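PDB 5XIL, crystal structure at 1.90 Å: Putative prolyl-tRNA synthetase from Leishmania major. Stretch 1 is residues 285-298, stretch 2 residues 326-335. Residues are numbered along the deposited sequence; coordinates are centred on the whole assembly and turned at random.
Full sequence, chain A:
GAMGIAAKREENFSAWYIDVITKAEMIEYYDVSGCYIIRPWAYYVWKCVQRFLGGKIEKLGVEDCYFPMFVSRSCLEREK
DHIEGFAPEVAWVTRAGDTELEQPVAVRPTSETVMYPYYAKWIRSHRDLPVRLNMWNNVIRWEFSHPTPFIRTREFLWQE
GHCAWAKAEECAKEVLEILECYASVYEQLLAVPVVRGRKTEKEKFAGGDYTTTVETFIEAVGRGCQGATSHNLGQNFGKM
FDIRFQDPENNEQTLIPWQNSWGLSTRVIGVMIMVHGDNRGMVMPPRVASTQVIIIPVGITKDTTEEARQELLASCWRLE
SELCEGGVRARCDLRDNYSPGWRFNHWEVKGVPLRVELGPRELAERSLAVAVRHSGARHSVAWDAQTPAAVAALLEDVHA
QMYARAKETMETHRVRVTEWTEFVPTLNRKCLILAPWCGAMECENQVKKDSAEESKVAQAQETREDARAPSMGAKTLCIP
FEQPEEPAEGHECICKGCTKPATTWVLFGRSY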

# COMPACT_ATOMS: atom_id res chain seq x y z
N PRO A 285 -2.30 -20.58 0.20
CA PRO A 285 -3.61 -20.29 -0.31
C PRO A 285 -3.49 -19.53 -1.67
O PRO A 285 -2.72 -18.57 -1.80
CB PRO A 285 -4.23 -19.37 0.78
CG PRO A 285 -3.47 -19.74 1.99
CD PRO A 285 -2.08 -19.89 1.50
N PRO A 286 -4.27 -19.95 -2.67
CA PRO A 286 -4.03 -19.43 -4.02
C PRO A 286 -4.26 -17.94 -4.23
O PRO A 286 -3.57 -17.34 -5.05
CB PRO A 286 -5.00 -20.25 -4.90
CG PRO A 286 -6.02 -20.77 -4.00
CD PRO A 286 -5.35 -20.94 -2.62
N ARG A 287 -5.16 -17.34 -3.46
CA ARG A 287 -5.41 -15.95 -3.60
C ARG A 287 -4.29 -15.09 -3.10
O ARG A 287 -4.24 -13.85 -3.42
CB ARG A 287 -6.78 -15.52 -3.03
CG ARG A 287 -7.96 -16.26 -3.69
CD ARG A 287 -9.21 -16.11 -2.86
NE ARG A 287 -10.37 -16.81 -3.45
CZ ARG A 287 -11.55 -16.88 -2.90
NH1 ARG A 287 -11.76 -16.29 -1.74
NH2 ARG A 287 -12.54 -17.54 -3.53
N VAL A 288 -3.32 -15.66 -2.35
CA VAL A 288 -2.20 -14.83 -1.94
C VAL A 288 -0.88 -15.42 -2.38
O VAL A 288 0.17 -15.09 -1.89
CB VAL A 288 -2.22 -14.59 -0.38
CG1 VAL A 288 -3.43 -13.82 0.04
CG2 VAL A 288 -2.10 -15.91 0.40
N ALA A 289 -0.93 -16.34 -3.32
CA ALA A 289 0.27 -16.98 -3.84
C ALA A 289 0.90 -16.10 -4.94
O ALA A 289 0.24 -15.82 -5.95
CB ALA A 289 -0.00 -18.39 -4.37
N SER A 290 2.15 -15.71 -4.72
CA SER A 290 2.81 -14.80 -5.61
C SER A 290 2.92 -15.47 -7.00
O SER A 290 2.75 -14.81 -8.04
CB SER A 290 4.21 -14.52 -5.10
OG SER A 290 4.80 -13.63 -5.98
N THR A 291 3.28 -16.74 -6.98
CA THR A 291 3.12 -17.64 -8.12
C THR A 291 2.03 -18.64 -7.79
O THR A 291 2.12 -19.33 -6.81
CB THR A 291 4.43 -18.34 -8.48
OG1 THR A 291 5.34 -17.32 -8.86
CG2 THR A 291 4.26 -19.37 -9.63
N GLN A 292 1.03 -18.74 -8.67
CA GLN A 292 -0.10 -19.64 -8.46
C GLN A 292 0.13 -20.98 -9.20
O GLN A 292 -0.30 -22.05 -8.76
CB GLN A 292 -1.33 -18.97 -8.99
CG GLN A 292 -1.84 -17.82 -8.10
CD GLN A 292 -3.03 -17.12 -8.71
OE1 GLN A 292 -3.04 -16.79 -9.89
NE2 GLN A 292 -4.07 -16.94 -7.92
N VAL A 293 0.83 -20.88 -10.32
CA VAL A 293 1.12 -22.07 -11.16
C VAL A 293 2.54 -22.04 -11.59
O VAL A 293 3.02 -21.06 -12.16
CB VAL A 293 0.22 -22.11 -12.41
CG1 VAL A 293 0.57 -23.34 -13.26
CG2 VAL A 293 -1.25 -21.94 -12.11
N ILE A 294 3.27 -23.12 -11.35
CA ILE A 294 4.60 -23.25 -11.84
C ILE A 294 4.59 -24.28 -12.98
O ILE A 294 4.09 -25.34 -12.83
CB ILE A 294 5.60 -23.64 -10.76
CG1 ILE A 294 7.06 -23.54 -11.25
CG2 ILE A 294 5.36 -25.02 -10.20
CD1 ILE A 294 7.53 -22.14 -11.42
N ILE A 295 5.27 -23.96 -14.05
CA ILE A 295 5.37 -24.84 -15.26
C ILE A 295 6.81 -25.42 -15.35
O ILE A 295 7.77 -24.68 -15.45
CB ILE A 295 5.02 -24.03 -16.53
CG1 ILE A 295 3.66 -23.38 -16.41
CG2 ILE A 295 5.16 -24.88 -17.81
CD1 ILE A 295 3.47 -22.23 -17.38
N ILE A 296 6.94 -26.74 -15.31
CA ILE A 296 8.22 -27.36 -15.33
C ILE A 296 8.25 -28.38 -16.48
O ILE A 296 7.39 -29.25 -16.51
CB ILE A 296 8.44 -28.11 -14.03
CG1 ILE A 296 8.26 -27.14 -12.83
CG2 ILE A 296 9.78 -28.81 -14.04
CD1 ILE A 296 8.32 -27.79 -11.47
N PRO A 297 9.24 -28.25 -17.40
CA PRO A 297 9.36 -29.20 -18.49
C PRO A 297 9.85 -30.57 -17.97
O PRO A 297 10.66 -30.67 -17.00
CB PRO A 297 10.33 -28.49 -19.47
CG PRO A 297 11.26 -27.80 -18.52
CD PRO A 297 10.34 -27.27 -17.43
N VAL A 298 9.31 -31.63 -18.54
CA VAL A 298 9.70 -32.98 -18.17
C VAL A 298 9.85 -33.86 -19.45
O VAL A 298 9.49 -33.44 -20.54
CB VAL A 298 8.68 -33.67 -17.27
CG1 VAL A 298 8.45 -32.89 -15.96
CG2 VAL A 298 7.36 -33.84 -18.02
N GLY A 326 -4.74 -14.55 -19.17
CA GLY A 326 -6.02 -14.88 -18.57
C GLY A 326 -6.10 -14.58 -17.08
O GLY A 326 -7.04 -14.97 -16.43
N GLY A 327 -5.10 -13.90 -16.51
CA GLY A 327 -5.19 -13.46 -15.12
C GLY A 327 -4.53 -14.39 -14.11
O GLY A 327 -4.55 -14.09 -12.94
N VAL A 328 -3.95 -15.51 -14.55
CA VAL A 328 -3.38 -16.50 -13.62
C VAL A 328 -1.91 -16.17 -13.47
O VAL A 328 -1.26 -15.83 -14.47
CB VAL A 328 -3.46 -17.91 -14.23
CG1 VAL A 328 -2.63 -18.92 -13.40
CG2 VAL A 328 -4.93 -18.31 -14.40
N ARG A 329 -1.41 -16.20 -12.24
CA ARG A 329 -0.00 -15.90 -11.99
C ARG A 329 0.82 -17.15 -12.26
O ARG A 329 1.00 -17.98 -11.37
CB ARG A 329 0.20 -15.43 -10.55
CG ARG A 329 -0.39 -14.06 -10.25
CD ARG A 329 0.12 -13.51 -8.93
NE ARG A 329 -0.54 -14.14 -7.79
CZ ARG A 329 -1.82 -13.98 -7.49
NH1 ARG A 329 -2.59 -13.21 -8.25
NH2 ARG A 329 -2.34 -14.59 -6.43
N ALA A 330 1.32 -17.28 -13.48
CA ALA A 330 2.09 -18.46 -13.84
C ALA A 330 3.52 -18.09 -14.10
O ALA A 330 3.80 -16.98 -14.53
CB ALA A 330 1.50 -19.14 -15.09
N ARG A 331 4.39 -19.05 -13.91
CA ARG A 331 5.75 -18.91 -14.35
C ARG A 331 6.37 -20.24 -14.65
O ARG A 331 5.86 -21.26 -14.23
CB ARG A 331 6.54 -18.14 -13.32
CG ARG A 331 6.73 -18.72 -12.01
CD ARG A 331 7.94 -18.00 -11.39
NE ARG A 331 9.15 -18.54 -11.99
CZ ARG A 331 10.38 -18.26 -11.60
NH1 ARG A 331 10.59 -17.43 -10.57
NH2 ARG A 331 11.40 -18.83 -12.24
N CYS A 332 7.49 -20.21 -15.40
CA CYS A 332 8.29 -21.40 -15.63
C CYS A 332 9.53 -21.58 -14.78
O CYS A 332 10.12 -20.65 -14.34
CB CYS A 332 8.75 -21.40 -17.09
SG CYS A 332 7.37 -21.33 -18.18
N ASP A 333 9.90 -22.82 -14.53
CA ASP A 333 11.18 -23.11 -13.92
C ASP A 333 11.98 -23.92 -14.98
O ASP A 333 11.79 -25.13 -15.11
CB ASP A 333 11.06 -23.87 -12.63
CG ASP A 333 12.38 -23.90 -11.86
OD1 ASP A 333 13.45 -23.74 -12.52
OD2 ASP A 333 12.38 -24.04 -10.62
N LEU A 334 12.82 -23.22 -15.73
CA LEU A 334 13.64 -23.86 -16.79
C LEU A 334 15.12 -23.99 -16.38
O LEU A 334 16.00 -24.10 -17.24
CB LEU A 334 13.54 -23.04 -18.08
CG LEU A 334 12.11 -22.69 -18.49
CD1 LEU A 334 12.12 -21.75 -19.67
CD2 LEU A 334 11.26 -23.88 -18.79
N ARG A 335 15.39 -24.06 -15.09
CA ARG A 335 16.73 -24.40 -14.60
C ARG A 335 17.12 -25.85 -14.88
O ARG A 335 16.96 -26.72 -14.03
CB ARG A 335 16.79 -24.10 -13.10
CG ARG A 335 16.60 -22.60 -12.83
CD ARG A 335 16.65 -22.20 -11.36
NE ARG A 335 15.57 -22.85 -10.64
CZ ARG A 335 15.33 -22.74 -9.33
NH1 ARG A 335 16.12 -22.00 -8.57
NH2 ARG A 335 14.30 -23.40 -8.78
O HOH W 1 -5.02 -13.86 -6.42
O HOH W 2 -5.06 -15.23 -10.58

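G327 has a positive phi of 96°. A side chain at these backbone angles would be jammed against the carbonyl oxygen of G326, so the position calls for glycine. Its carbonyl joins Q292 through water 2, which donates to G327 O at 2.7 Å and to Q292 OE1 at 2.6 Å.

V328 makes an apolar contact, with its CG1 3.6 Å from V293 CG2.

The backbone of R329 and Q292 pair in both directions. R329 N donates to Q292 OE1 at 2.9 Å, nearly straight, and R329 O accepts from Q292 N at 2.8 Å. The same R329 O also takes V293 N at 3.1 Å, which starts the strand ladder. The CA-to-CB bond of R329 points toward stretch 1, and the guanidinium grips one carbonyl: R329 NE and R329 NH2 donate to A289 O at 2.6 and 2.9 Å. Water 1 accepts from R329 NH2 at 2.8 Å and donates to R287 O at 3.1 Å. Q292 NE2 lies over one face of the guanidinium, 3.3 Å from R329 NH2. Both are donors, so they do not bond; Q292 NE2 instead donates to P286 O at 2.9 Å.

A330 pairs with V293 in a parallel bridge. A330 CB lies 4.2 Å from V293 CB and 4.3 Å from I295 CD1.

R331 bridges I294, and its backbone reaches the residues on either side of it. R331 N donates to V293 O at 3.0 Å, and R331 O accepts from I295 N at 2.8 Å. R331 CG packs 3.5 Å from T291 CG2 and 3.6 Å from I294 CD1.

C332 pairs with I295, its SG 3.9 Å from I295 CB. These side chains share a sheet face with V293 and A330.

D333 N donates to I295 O at 3.0 Å, continuing the ladder.

L334 CD2 packs 3.8 Å from P297 CD.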